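Long-range contacts in uncharacterized protein (Streptococcus pneumoniae, PDB 3LFT), which probably serves as the substrate-binding protein of an ABC transporter, holding L-tryptophan in the cleft between its two lobes: residues A[10-16]-A[196-200]; A[119-123]-A[153-158]; A[125-130]-A[281-287]; A[150-154]-A[191-195]; A[215-221]-A[228-233]. All blocks are in the same frame, centred on the assembly; numbering follows the deposited sequence.

Contact 1 of 5, residues A[10-16]-A[196-200]. With TRP (tryptophan), chain C.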
# COMPACT_ATOMS: atom_id res chain seq x y z
N PHE A 10 -6.57 -2.22 -8.34
CA PHE A 10 -6.70 -3.62 -7.94
C PHE A 10 -8.01 -3.89 -7.21
O PHE A 10 -8.66 -4.90 -7.46
CB PHE A 10 -5.51 -4.06 -7.08
CG PHE A 10 -5.66 -5.45 -6.51
CD1 PHE A 10 -5.95 -6.55 -7.33
CD2 PHE A 10 -5.52 -5.66 -5.14
CE1 PHE A 10 -6.09 -7.81 -6.80
CE2 PHE A 10 -5.67 -6.93 -4.59
CZ PHE A 10 -5.95 -8.01 -5.42
N VAL A 11 -8.40 -3.00 -6.29
CA VAL A 11 -9.54 -3.22 -5.42
C VAL A 11 -9.94 -1.87 -4.87
O VAL A 11 -9.17 -0.92 -4.89
CB VAL A 11 -9.17 -4.21 -4.25
CG1 VAL A 11 -8.16 -3.58 -3.28
CG2 VAL A 11 -10.37 -4.72 -3.49
N SER A 12 -11.17 -1.79 -4.35
CA SER A 12 -11.59 -0.60 -3.63
C SER A 12 -11.15 -0.70 -2.18
O SER A 12 -11.67 -1.50 -1.40
CB SER A 12 -13.11 -0.42 -3.71
OG SER A 12 -13.48 -0.11 -5.03
N HIS A 13 -10.16 0.10 -1.82
CA HIS A 13 -9.98 0.46 -0.42
C HIS A 13 -9.59 1.94 -0.39
O HIS A 13 -9.11 2.47 -1.39
CB HIS A 13 -9.08 -0.55 0.32
CG HIS A 13 -7.64 -0.52 -0.05
ND1 HIS A 13 -7.00 -1.56 -0.69
CD2 HIS A 13 -6.68 0.37 0.27
CE1 HIS A 13 -5.70 -1.28 -0.77
NE2 HIS A 13 -5.50 -0.10 -0.21
N PRO A 14 -9.83 2.65 0.72
CA PRO A 14 -9.77 4.12 0.58
C PRO A 14 -8.42 4.67 0.17
O PRO A 14 -8.35 5.68 -0.54
CB PRO A 14 -10.16 4.64 1.97
CG PRO A 14 -11.06 3.55 2.51
CD PRO A 14 -10.51 2.24 1.97
N SER A 15 -7.34 4.01 0.58
CA SER A 15 -6.01 4.46 0.18
C SER A 15 -5.83 4.44 -1.34
O SER A 15 -5.32 5.40 -1.93
CB SER A 15 -4.92 3.62 0.84
OG SER A 15 -5.01 3.66 2.25
N LEU A 16 -6.29 3.38 -1.99
CA LEU A 16 -6.17 3.32 -3.44
C LEU A 16 -7.03 4.37 -4.13
O LEU A 16 -6.61 4.93 -5.15
CB LEU A 16 -6.45 1.92 -4.01
CG LEU A 16 -5.61 0.76 -3.45
CD1 LEU A 16 -5.80 -0.48 -4.32
CD2 LEU A 16 -4.12 1.06 -3.32
N ASN A 196 -3.12 -5.06 0.59
CA ASN A 196 -4.42 -4.73 -0.01
C ASN A 196 -5.56 -5.60 0.52
O ASN A 196 -6.69 -5.12 0.64
CB ASN A 196 -4.36 -4.89 -1.53
CG ASN A 196 -3.39 -3.93 -2.15
OD1 ASN A 196 -3.69 -2.74 -2.27
ND2 ASN A 196 -2.23 -4.42 -2.56
N THR A 197 -5.28 -6.87 0.78
CA THR A 197 -6.30 -7.80 1.29
C THR A 197 -6.81 -7.32 2.65
O THR A 197 -8.02 -7.16 2.85
CB THR A 197 -5.73 -9.26 1.38
OG1 THR A 197 -5.24 -9.64 0.08
CG2 THR A 197 -6.79 -10.26 1.85
N ILE A 198 -5.89 -7.07 3.58
CA ILE A 198 -6.31 -6.66 4.91
C ILE A 198 -6.89 -5.25 4.83
O ILE A 198 -7.87 -4.95 5.51
CB ILE A 198 -5.16 -6.74 5.94
CG1 ILE A 198 -4.51 -8.13 5.92
CG2 ILE A 198 -5.64 -6.39 7.35
CD1 ILE A 198 -5.44 -9.33 6.19
N ALA A 199 -6.33 -4.38 3.98
CA ALA A 199 -6.91 -3.03 3.90
C ALA A 199 -8.36 -3.06 3.41
O ALA A 199 -9.21 -2.28 3.87
CB ALA A 199 -6.08 -2.11 3.01
N SER A 200 -8.65 -3.97 2.48
CA SER A 200 -10.00 -4.10 1.95
C SER A 200 -10.97 -4.70 2.97
O SER A 200 -12.18 -4.49 2.85
CB SER A 200 -9.97 -4.91 0.65
OG SER A 200 -9.82 -6.29 0.92
N TRP C . 1.72 -0.47 -1.93
CA TRP C . 0.64 -1.49 -2.06
C TRP C . 1.05 -2.56 -3.01
O TRP C . 0.19 -3.27 -3.55
CB TRP C . -0.67 -0.80 -2.50
CG TRP C . -1.12 0.23 -1.49
CD1 TRP C . -0.95 1.61 -1.54
CD2 TRP C . -1.80 -0.05 -0.22
NE1 TRP C . -1.49 2.18 -0.41
CE2 TRP C . -1.99 1.26 0.41
CE3 TRP C . -2.20 -1.22 0.39
CZ2 TRP C . -2.61 1.31 1.65
CZ3 TRP C . -2.82 -1.14 1.63
CH2 TRP C . -3.01 0.12 2.24
OXT TRP C . 2.25 -2.72 -3.26

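Contact 2 of 5, residues A[119-123]-A[153-158]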
# COMPACT_ATOMS: atom_id res chain seq x y z
N ALA A 119 9.45 0.29 8.24
CA ALA A 119 9.42 -0.69 9.30
C ALA A 119 10.17 -0.26 10.55
O ALA A 119 9.69 -0.46 11.65
CB ALA A 119 9.96 -2.03 8.79
N GLN A 120 11.38 0.28 10.38
CA GLN A 120 12.15 0.71 11.55
C GLN A 120 11.37 1.71 12.39
O GLN A 120 11.30 1.59 13.63
CB GLN A 120 13.50 1.29 11.12
CG GLN A 120 14.34 1.84 12.29
CD GLN A 120 15.69 2.39 11.87
OE1 GLN A 120 16.21 2.06 10.81
NE2 GLN A 120 16.26 3.25 12.71
N GLN A 121 10.79 2.70 11.72
CA GLN A 121 10.00 3.71 12.42
C GLN A 121 8.76 3.15 13.08
O GLN A 121 8.37 3.59 14.16
CB GLN A 121 9.62 4.87 11.51
CG GLN A 121 10.74 5.83 11.16
CD GLN A 121 10.27 6.85 10.16
OE1 GLN A 121 10.42 6.66 8.95
NE2 GLN A 121 9.63 7.91 10.65
N GLN A 122 8.13 2.15 12.46
CA GLN A 122 6.98 1.51 13.07
C GLN A 122 7.39 0.76 14.33
O GLN A 122 6.68 0.84 15.35
CB GLN A 122 6.29 0.58 12.08
CG GLN A 122 5.59 1.36 10.99
CD GLN A 122 5.08 0.50 9.85
OE1 GLN A 122 5.34 -0.71 9.80
NE2 GLN A 122 4.37 1.12 8.92
N VAL A 123 8.50 0.03 14.26
CA VAL A 123 9.00 -0.65 15.46
C VAL A 123 9.29 0.36 16.58
O VAL A 123 8.89 0.14 17.72
CB VAL A 123 10.23 -1.54 15.14
CG1 VAL A 123 10.92 -1.99 16.41
CG2 VAL A 123 9.78 -2.75 14.33
N GLU A 153 11.20 -7.65 6.53
CA GLU A 153 11.93 -6.48 7.01
C GLU A 153 11.47 -6.08 8.41
O GLU A 153 12.28 -5.75 9.28
CB GLU A 153 11.78 -5.32 6.01
CG GLU A 153 12.50 -5.55 4.68
CD GLU A 153 12.52 -4.32 3.79
OE1 GLU A 153 12.35 -3.18 4.31
OE2 GLU A 153 12.74 -4.50 2.57
N PHE A 154 10.17 -6.10 8.63
CA PHE A 154 9.62 -5.76 9.93
C PHE A 154 10.09 -6.72 11.02
O PHE A 154 10.47 -6.30 12.09
CB PHE A 154 8.08 -5.66 9.86
CG PHE A 154 7.42 -5.29 11.18
CD1 PHE A 154 7.24 -3.95 11.52
CD2 PHE A 154 6.99 -6.27 12.06
CE1 PHE A 154 6.62 -3.61 12.72
CE2 PHE A 154 6.36 -5.94 13.26
CZ PHE A 154 6.20 -4.59 13.60
N LYS A 155 10.07 -8.00 10.71
CA LYS A 155 10.50 -9.02 11.68
C LYS A 155 11.96 -8.79 12.07
O LYS A 155 12.32 -8.90 13.25
CB LYS A 155 10.28 -10.42 11.09
CG LYS A 155 10.45 -11.57 12.04
CD LYS A 155 10.14 -12.89 11.33
CE LYS A 155 10.61 -14.10 12.12
NZ LYS A 155 9.83 -14.32 13.37
N ALA A 156 12.80 -8.46 11.10
CA ALA A 156 14.22 -8.24 11.39
C ALA A 156 14.42 -7.06 12.35
O ALA A 156 15.13 -7.16 13.35
CB ALA A 156 15.01 -8.06 10.11
N TYR A 157 13.73 -5.95 12.08
CA TYR A 157 13.81 -4.78 12.96
C TYR A 157 13.21 -5.02 14.34
O TYR A 157 13.77 -4.60 15.36
CB TYR A 157 13.14 -3.57 12.32
CG TYR A 157 14.04 -2.86 11.35
CD1 TYR A 157 15.21 -2.22 11.78
CD2 TYR A 157 13.72 -2.81 9.99
CE1 TYR A 157 16.04 -1.57 10.89
CE2 TYR A 157 14.56 -2.16 9.08
CZ TYR A 157 15.72 -1.54 9.55
OH TYR A 157 16.56 -0.89 8.67
N ALA A 158 12.06 -5.70 14.37
CA ALA A 158 11.40 -5.97 15.64
C ALA A 158 12.27 -6.81 16.56
O ALA A 158 12.37 -6.53 17.75
CB ALA A 158 10.07 -6.65 15.41

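Contact 3 of 5, residues A[125-130]-A[281-287]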
# COMPACT_ATOMS: atom_id res chain seq x y z
N LEU A 125 7.93 3.23 17.04
CA LEU A 125 6.65 3.75 17.55
C LEU A 125 5.98 2.76 18.50
O LEU A 125 5.44 3.14 19.54
CB LEU A 125 5.71 4.08 16.38
CG LEU A 125 4.35 4.71 16.77
CD1 LEU A 125 4.46 6.03 17.52
CD2 LEU A 125 3.53 4.90 15.48
N ILE A 126 6.00 1.48 18.12
CA ILE A 126 5.45 0.45 18.99
C ILE A 126 6.15 0.43 20.36
O ILE A 126 5.48 0.36 21.40
CB ILE A 126 5.52 -0.94 18.33
CG1 ILE A 126 4.60 -0.97 17.09
CG2 ILE A 126 5.12 -2.05 19.34
CD1 ILE A 126 4.84 -2.17 16.16
N LYS A 127 7.48 0.49 20.34
CA LYS A 127 8.27 0.52 21.57
C LYS A 127 7.97 1.74 22.43
O LYS A 127 7.96 1.65 23.66
CB LYS A 127 9.77 0.50 21.24
CG LYS A 127 10.26 -0.77 20.59
CD LYS A 127 10.32 -1.96 21.54
CE LYS A 127 11.35 -1.77 22.63
NZ LYS A 127 11.63 -3.07 23.29
N ALA A 128 7.71 2.89 21.79
CA ALA A 128 7.47 4.13 22.51
C ALA A 128 6.04 4.24 23.04
O ALA A 128 5.82 4.68 24.17
CB ALA A 128 7.79 5.32 21.62
N LEU A 129 5.09 3.82 22.21
CA LEU A 129 3.68 4.04 22.51
C LEU A 129 3.07 2.95 23.38
O LEU A 129 2.22 3.22 24.24
CB LEU A 129 2.91 4.23 21.20
CG LEU A 129 1.43 4.62 21.26
CD1 LEU A 129 1.22 5.92 22.01
CD2 LEU A 129 0.89 4.72 19.84
N THR A 130 3.48 1.70 23.14
CA THR A 130 3.00 0.57 23.92
C THR A 130 4.20 -0.22 24.43
O THR A 130 4.53 -1.29 23.91
CB THR A 130 2.03 -0.34 23.13
OG1 THR A 130 2.60 -0.66 21.85
CG2 THR A 130 0.69 0.35 22.91
N ILE A 281 -3.92 3.84 27.09
CA ILE A 281 -2.55 4.15 26.69
C ILE A 281 -2.27 5.63 26.96
O ILE A 281 -3.15 6.50 26.79
CB ILE A 281 -2.34 3.77 25.20
CG1 ILE A 281 -2.40 2.25 25.02
CG2 ILE A 281 -1.01 4.30 24.68
CD1 ILE A 281 -2.51 1.81 23.55
N THR A 282 -1.07 5.91 27.45
CA THR A 282 -0.59 7.28 27.52
C THR A 282 0.15 7.55 26.23
O THR A 282 0.99 6.76 25.80
CB THR A 282 0.38 7.51 28.69
OG1 THR A 282 1.51 6.63 28.58
CG2 THR A 282 -0.29 7.27 30.02
N ILE A 283 -0.18 8.66 25.58
CA ILE A 283 0.62 9.07 24.45
C ILE A 283 1.74 9.97 24.97
O ILE A 283 1.47 11.03 25.53
CB ILE A 283 -0.20 9.81 23.37
CG1 ILE A 283 -1.38 8.95 22.89
CG2 ILE A 283 0.70 10.21 22.22
CD1 ILE A 283 -2.42 9.71 22.09
N PRO A 284 3.01 9.54 24.80
CA PRO A 284 4.10 10.39 25.28
C PRO A 284 4.05 11.75 24.62
O PRO A 284 3.68 11.86 23.44
CB PRO A 284 5.36 9.63 24.86
CG PRO A 284 4.95 8.22 24.73
CD PRO A 284 3.51 8.25 24.26
N GLU A 285 4.41 12.79 25.37
CA GLU A 285 4.41 14.16 24.86
C GLU A 285 5.17 14.30 23.54
O GLU A 285 4.67 14.92 22.61
CB GLU A 285 4.96 15.14 25.92
N SER A 286 6.36 13.71 23.46
CA SER A 286 7.18 13.76 22.24
C SER A 286 6.51 13.07 21.05
O SER A 286 6.59 13.54 19.91
CB SER A 286 8.58 13.19 22.49
OG SER A 286 8.54 11.80 22.79
N VAL A 287 5.84 11.95 21.32
CA VAL A 287 5.10 11.23 20.28
C VAL A 287 3.95 12.10 19.73
O VAL A 287 3.80 12.26 18.52
CB VAL A 287 4.58 9.86 20.80
CG1 VAL A 287 3.62 9.20 19.81
CG2 VAL A 287 5.76 8.93 21.10
O HOH W 1 2.36 4.78 26.46

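Contact 4 of 5, residues A[150-154]-A[191-195]. With TRP (tryptophan), chain C.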
# COMPACT_ATOMS: atom_id res chain seq x y z
N GLN A 150 7.64 -7.01 3.22
CA GLN A 150 7.45 -6.14 4.39
C GLN A 150 7.51 -6.90 5.69
O GLN A 150 8.08 -6.41 6.68
CB GLN A 150 6.12 -5.41 4.30
CG GLN A 150 6.02 -4.39 3.19
CD GLN A 150 4.63 -3.85 3.12
OE1 GLN A 150 4.26 -3.02 3.95
NE2 GLN A 150 3.84 -4.33 2.15
N VAL A 151 6.93 -8.10 5.69
CA VAL A 151 6.96 -8.95 6.87
C VAL A 151 8.40 -9.34 7.24
O VAL A 151 8.77 -9.26 8.40
CB VAL A 151 6.05 -10.19 6.68
CG1 VAL A 151 6.22 -11.16 7.86
CG2 VAL A 151 4.60 -9.76 6.58
N GLU A 152 9.20 -9.71 6.24
CA GLU A 152 10.62 -10.03 6.46
C GLU A 152 11.35 -8.85 7.10
O GLU A 152 12.04 -9.02 8.11
CB GLU A 152 11.31 -10.43 5.15
CG GLU A 152 10.86 -11.76 4.56
CD GLU A 152 11.32 -11.95 3.12
OE1 GLU A 152 11.89 -11.00 2.53
OE2 GLU A 152 11.11 -13.05 2.57
N GLU A 153 11.20 -7.65 6.53
CA GLU A 153 11.93 -6.48 7.01
C GLU A 153 11.47 -6.08 8.41
O GLU A 153 12.28 -5.75 9.28
CB GLU A 153 11.78 -5.32 6.01
CG GLU A 153 12.50 -5.55 4.68
CD GLU A 153 12.52 -4.32 3.79
OE1 GLU A 153 12.35 -3.18 4.31
OE2 GLU A 153 12.74 -4.50 2.57
N PHE A 154 10.17 -6.10 8.63
CA PHE A 154 9.62 -5.76 9.93
C PHE A 154 10.09 -6.72 11.02
O PHE A 154 10.47 -6.30 12.09
CB PHE A 154 8.08 -5.66 9.86
CG PHE A 154 7.42 -5.29 11.18
CD1 PHE A 154 7.24 -3.95 11.52
CD2 PHE A 154 6.99 -6.27 12.06
CE1 PHE A 154 6.62 -3.61 12.72
CE2 PHE A 154 6.36 -5.94 13.26
CZ PHE A 154 6.20 -4.59 13.60
N TRP A 191 -0.01 -6.15 13.97
CA TRP A 191 0.61 -5.29 12.97
C TRP A 191 0.18 -5.73 11.58
O TRP A 191 0.11 -6.93 11.29
CB TRP A 191 2.14 -5.30 13.10
CG TRP A 191 2.87 -4.60 12.01
CD1 TRP A 191 3.07 -3.26 11.88
CD2 TRP A 191 3.49 -5.22 10.88
NE1 TRP A 191 3.79 -3.00 10.72
CE2 TRP A 191 4.08 -4.20 10.11
CE3 TRP A 191 3.66 -6.56 10.48
CZ2 TRP A 191 4.78 -4.47 8.92
CZ3 TRP A 191 4.36 -6.82 9.29
CH2 TRP A 191 4.92 -5.78 8.54
N VAL A 192 -0.15 -4.75 10.73
CA VAL A 192 -0.58 -5.03 9.36
C VAL A 192 0.32 -4.25 8.42
O VAL A 192 0.44 -3.03 8.57
CB VAL A 192 -2.03 -4.58 9.10
CG1 VAL A 192 -2.46 -4.95 7.67
CG2 VAL A 192 -2.99 -5.23 10.10
N PRO A 193 0.98 -4.92 7.46
CA PRO A 193 1.78 -4.20 6.47
C PRO A 193 0.90 -3.44 5.48
O PRO A 193 -0.34 -3.40 5.62
CB PRO A 193 2.59 -5.32 5.79
CG PRO A 193 1.80 -6.55 5.99
CD PRO A 193 1.01 -6.38 7.27
N ILE A 194 1.54 -2.84 4.49
CA ILE A 194 0.83 -2.19 3.39
C ILE A 194 0.28 -3.33 2.51
O ILE A 194 0.95 -3.79 1.58
CB ILE A 194 1.74 -1.20 2.60
CG1 ILE A 194 2.43 -0.21 3.53
CG2 ILE A 194 0.92 -0.45 1.57
CD1 ILE A 194 3.52 0.60 2.81
N ASP A 195 -0.92 -3.79 2.86
CA ASP A 195 -1.46 -5.06 2.37
C ASP A 195 -2.87 -4.78 1.86
O ASP A 195 -3.74 -4.32 2.61
CB ASP A 195 -1.47 -6.07 3.53
CG ASP A 195 -1.98 -7.43 3.10
OD1 ASP A 195 -3.19 -7.57 2.84
OD2 ASP A 195 -1.13 -8.36 3.00
N TRP C . 1.72 -0.47 -1.93
CA TRP C . 0.64 -1.49 -2.06
C TRP C . 1.05 -2.56 -3.01
O TRP C . 0.19 -3.27 -3.55
CB TRP C . -0.67 -0.80 -2.50
CG TRP C . -1.12 0.23 -1.49
CD1 TRP C . -0.95 1.61 -1.54
CD2 TRP C . -1.80 -0.05 -0.22
NE1 TRP C . -1.49 2.18 -0.41
CE2 TRP C . -1.99 1.26 0.41
CE3 TRP C . -2.20 -1.22 0.39
CZ2 TRP C . -2.61 1.31 1.65
CZ3 TRP C . -2.82 -1.14 1.63
CH2 TRP C . -3.01 0.12 2.24
OXT TRP C . 2.25 -2.72 -3.26

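Contact 5 of 5, residues A[215-221]-A[228-233]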
# COMPACT_ATOMS: atom_id res chain seq x y z
N PRO A 215 -3.92 -3.52 20.90
CA PRO A 215 -3.68 -2.43 19.96
C PRO A 215 -3.36 -2.95 18.56
O PRO A 215 -2.67 -3.97 18.41
CB PRO A 215 -2.45 -1.74 20.54
CG PRO A 215 -1.80 -2.77 21.40
CD PRO A 215 -2.90 -3.60 21.96
N ILE A 216 -3.83 -2.23 17.55
CA ILE A 216 -3.56 -2.54 16.15
C ILE A 216 -2.69 -1.44 15.58
O ILE A 216 -2.99 -0.23 15.73
CB ILE A 216 -4.85 -2.65 15.32
CG1 ILE A 216 -5.84 -3.62 15.96
CG2 ILE A 216 -4.54 -3.12 13.90
CD1 ILE A 216 -7.28 -3.42 15.44
N TYR A 217 -1.60 -1.83 14.92
CA TYR A 217 -0.71 -0.91 14.22
C TYR A 217 -0.77 -1.22 12.71
O TYR A 217 0.06 -1.98 12.19
CB TYR A 217 0.72 -1.09 14.73
CG TYR A 217 0.99 -0.54 16.11
CD1 TYR A 217 1.44 0.77 16.27
CD2 TYR A 217 0.85 -1.33 17.26
CE1 TYR A 217 1.75 1.27 17.52
CE2 TYR A 217 1.15 -0.80 18.54
CZ TYR A 217 1.58 0.49 18.64
OH TYR A 217 1.91 1.03 19.87
N PRO A 218 -1.75 -0.64 12.01
CA PRO A 218 -1.98 -1.00 10.60
C PRO A 218 -1.38 0.08 9.70
O PRO A 218 -1.55 1.28 9.95
CB PRO A 218 -3.50 -1.03 10.49
CG PRO A 218 -3.95 0.08 11.47
CD PRO A 218 -2.85 0.21 12.53
N SER A 219 -0.69 -0.34 8.63
CA SER A 219 0.12 0.56 7.81
C SER A 219 -0.64 1.40 6.79
O SER A 219 -0.30 1.41 5.59
CB SER A 219 1.24 -0.25 7.13
OG SER A 219 2.02 -0.91 8.10
N ALA A 220 -1.67 2.10 7.26
CA ALA A 220 -2.36 3.11 6.44
C ALA A 220 -3.18 4.02 7.31
O ALA A 220 -3.82 3.58 8.26
CB ALA A 220 -3.29 2.45 5.43
N THR A 221 -3.18 5.31 6.96
CA THR A 221 -4.05 6.29 7.60
C THR A 221 -5.49 5.83 7.58
O THR A 221 -6.18 5.94 8.57
CB THR A 221 -3.90 7.66 6.94
OG1 THR A 221 -2.55 8.10 7.11
CG2 THR A 221 -4.85 8.70 7.52
N GLY A 228 -7.65 1.56 14.13
CA GLY A 228 -6.26 1.26 14.49
C GLY A 228 -5.74 2.26 15.49
O GLY A 228 -6.29 3.37 15.62
N LEU A 229 -4.68 1.89 16.22
CA LEU A 229 -4.08 2.77 17.20
C LEU A 229 -3.17 3.81 16.55
O LEU A 229 -3.32 5.01 16.79
CB LEU A 229 -3.30 1.94 18.22
CG LEU A 229 -2.40 2.74 19.17
CD1 LEU A 229 -3.22 3.69 20.03
CD2 LEU A 229 -1.55 1.82 20.04
N ALA A 230 -2.23 3.35 15.72
CA ALA A 230 -1.22 4.24 15.18
C ALA A 230 -0.43 3.50 14.12
O ALA A 230 -0.49 2.27 14.00
CB ALA A 230 -0.26 4.69 16.30
N SER A 231 0.28 4.27 13.31
CA SER A 231 1.25 3.72 12.38
C SER A 231 2.23 4.80 11.94
O SER A 231 2.19 5.93 12.45
CB SER A 231 0.56 3.07 11.17
OG SER A 231 1.52 2.36 10.39
N VAL A 232 3.09 4.45 10.99
CA VAL A 232 3.98 5.40 10.29
C VAL A 232 3.73 5.15 8.81
O VAL A 232 3.88 4.01 8.35
CB VAL A 232 5.46 5.23 10.66
CG1 VAL A 232 6.29 6.31 10.00
CG2 VAL A 232 5.62 5.26 12.20
N VAL A 233 3.33 6.20 8.09
CA VAL A 233 2.74 6.02 6.77
C VAL A 233 3.20 7.06 5.78
O VAL A 233 3.61 8.15 6.15
CB VAL A 233 1.18 6.05 6.84
CG1 VAL A 233 0.67 4.90 7.72
CG2 VAL A 233 0.68 7.39 7.39
O HOH W 2 1.98 -0.27 10.86

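Contact 1 of 5, residues A[10-16]-A[196-200]
Asn196, the first residue of helix 196-200, reaches both the ligand and the opposing segment. Its ND2 donates a 2.9 Å hydrogen bond to O of the bound tryptophan, while OD1 lies at the edge of the His13 imidazole, near its plane, 2.9 Å from CE1, and 3.7 Å from CD1 of Leu16. The aliphatic part of the side chain is used as well: CB sits 3.9 Å from CD2 at the edge of the Phe10 ring. An amide suits this place because ND2 can donate to the ligand carboxylate. Thr197 points away from 10-16 and instead bonds through OG1 to Glu144. This is the inter-lobe cleft of a periplasmic-binding-protein fold, in which 10-16 leads out of strand 3-9 of one lobe and 196-200 follows strand 189-192 of the other. Further along, Ala199 lies over the face of His13, its CB 3.6 Å from the ring centroid and only 4° off the normal, a CH-pi contact for which the small methyl lets the helix lie close to the ring. The same methyl is 3.7 Å from CZ3 of the ligand, and His13 NE2 is 3.4 Å from that CZ3. Ser200 closes the segment: OG turns back to bond with O of Thr197 at 2.8 Å, leaving CB to pack 4.2 Å from CG2 of Val11, and CA lies 4.0 Å from His13 CB.

Contact 2 of 5, residues A[119-123]-A[153-158]
Ala119, the first residue of helix 119-129, has its CA 5.1 Å from CA of Phe154, the shortest CA-CA distance between the segments. The small methyl is what permits this: CB rests 3.9 Å from CA of Phe154 and 4.0 Å from CD2 of Tyr157. On the exposed flank, Gln120 lays its extended aliphatic chain across the phenol, with CB 3.8 Å from the centroid of the Tyr157 ring and 10° off its normal, a CH-pi contact; OE1 is 3.6 Å from CE1 of the same ring, and NE2 bonds to Glu124 of its own helix. The two segments cross at -46°, their axes 8.9 Å apart. Both helices belong to one lobe of the alpha/beta binding-protein fold, whose four-stranded parallel sheet includes strand 135-141, the link between them. Gln122 faces inward and leaves OE1 4.1 Å from CD1 of Phe154, but its amide is engaged by Asn117, Trp191 and Val232. One turn after Ala119, Val123 fills the gap between the helices. Its branched side chain sends CG2 to within 3.6 Å of CE1 of Phe154, 4.0 Å of CB of Tyr157 and 4.1 Å of CB of Ala158, whose small size leaves room.

Contact 3 of 5, residues A[125-130]-A[281-287]
Leu129 buries the most surface here, its side chain lying against the loop that leads into helix 285-290. A single methyl, CD1, meets four residues of that loop: it is 3.8 Å from CG2 of Ile281, 3.9 Å from O of Thr282, 4.1 Å from CG1 of Ile283 and 4.0 Å from CD of Pro284. Leucine suits the place because its branched end can reach from helix to loop. Ile281 responds with its own branches, placing CG2 3.4 Å from the carbonyl O of Leu129 and CD1 3.6 Å from CG2 of Thr130, the first residue past the helix. Val287, in the first turn of helix 285-290, serves the other end of the contact, where CG1 packs 4.0 Å from CD1 of Leu125 and CG2 4.2 Å from CB of Ala128. Pro284, at the N-cap position, adds its CG 3.7 Å from O of Ala128. A water joins the backbones, donating to O of Leu129 at 2.7 Å and to O of Thr282 at 2.5 Å. The contact fastens the C-terminal end of helix 119-129 to the late part of the chain, with Leu229 and Ala230 against Leu129, and Ile271 of strand 268-271 against Ile283 and Val287.

Contact 4 of 5, residues A[150-154]-A[191-195]
Gln150 binds both backbone polar atoms of Ile194 through its amide: Ile194 N donates to OE1 at 2.8 Å, and NE2 donates to Ile194 O at 3.0 Å. Glutamine, carrying a donor and an acceptor side by side, is well suited to hold this inverse gamma turn at the exit of strand 189-192. The setting is the alpha/beta layering of one lobe, with helix 145-160 packed on the parallel sheet. Farther along the helix, the Phe154 ring stacks face to face on the five-membered ring of Trp191, centroids 3.7 Å apart and planes at 7°; CB of Phe154 also makes a CH-pi contact with the six-membered ring, 3.9 Å from its centroid. The indole NE1 is occupied by Gln122 of helix 119-129. Val151 packs beside it, with CG2 4.0 Å from CZ3 of Trp191 and 4.3 Å from CG of Pro193. The turn itself lines the tryptophan pocket, where CG2 of Ile194 approaches CD2 of the ligand to 3.3 Å.

Contact 5 of 5, residues A[215-221]-A[228-233]
Two strands run nearly parallel here, 16° apart: 216-218, at the edge of the lobe's four-stranded parallel sheet, and 230-233, which belongs to a small mixed sheet. The loop after the first leads to Ala220 of the tryptophan pocket. One direct hydrogen bond joins the segments, from Leu229 N to Ile216 O at 2.8 Å. Tyr217 CA then meets Ala230 O at 3.2 Å in a CA-H...O contact. Side chains close the flank, with CD2 of Leu229 3.7 Å from both Pro215 CB and Tyr217 CZ. Gly228 has no CB, and one there would collide with CG of Pro218. Farther on, a water donates to Tyr217 O at 2.9 Å and Ser219 OG at 2.8 Å, and hydrogen-bonds Ser231 OG at 2.7 Å. Ser219 OG also bonds to O of Val192 on the neighbouring strand. Because Pro218 has no amide hydrogen, Ala230 O is left with CH groups, including Pro218 CD at 3.5 Å, and one hydrogen bond, a bridging water and packing replace a continuous ladder.

Overall arrangement
Contact 1 opens near the N terminus, after the first strand, and closes only at 196-200, bringing the two lobes together over the ligand. Within that span both contact 2 and contact 4 close. Contact 2 makes a short loop from 119-123 to 153-158, tying two helices of the second lobe. Contact 4 starts where contact 2 ends, shares Glu153 and Phe154 with it, and fixes the helix to strand 189-192. Contact 3 opens at 125-130 and closes last, at 281-287; it crosses contacts 1 and 2 and encloses contacts 4 and 5. Contact 5, following contacts 1, 2 and 4 in series, joins the edge strand beside 189-192 to the small mixed sheet, against helix 119-129.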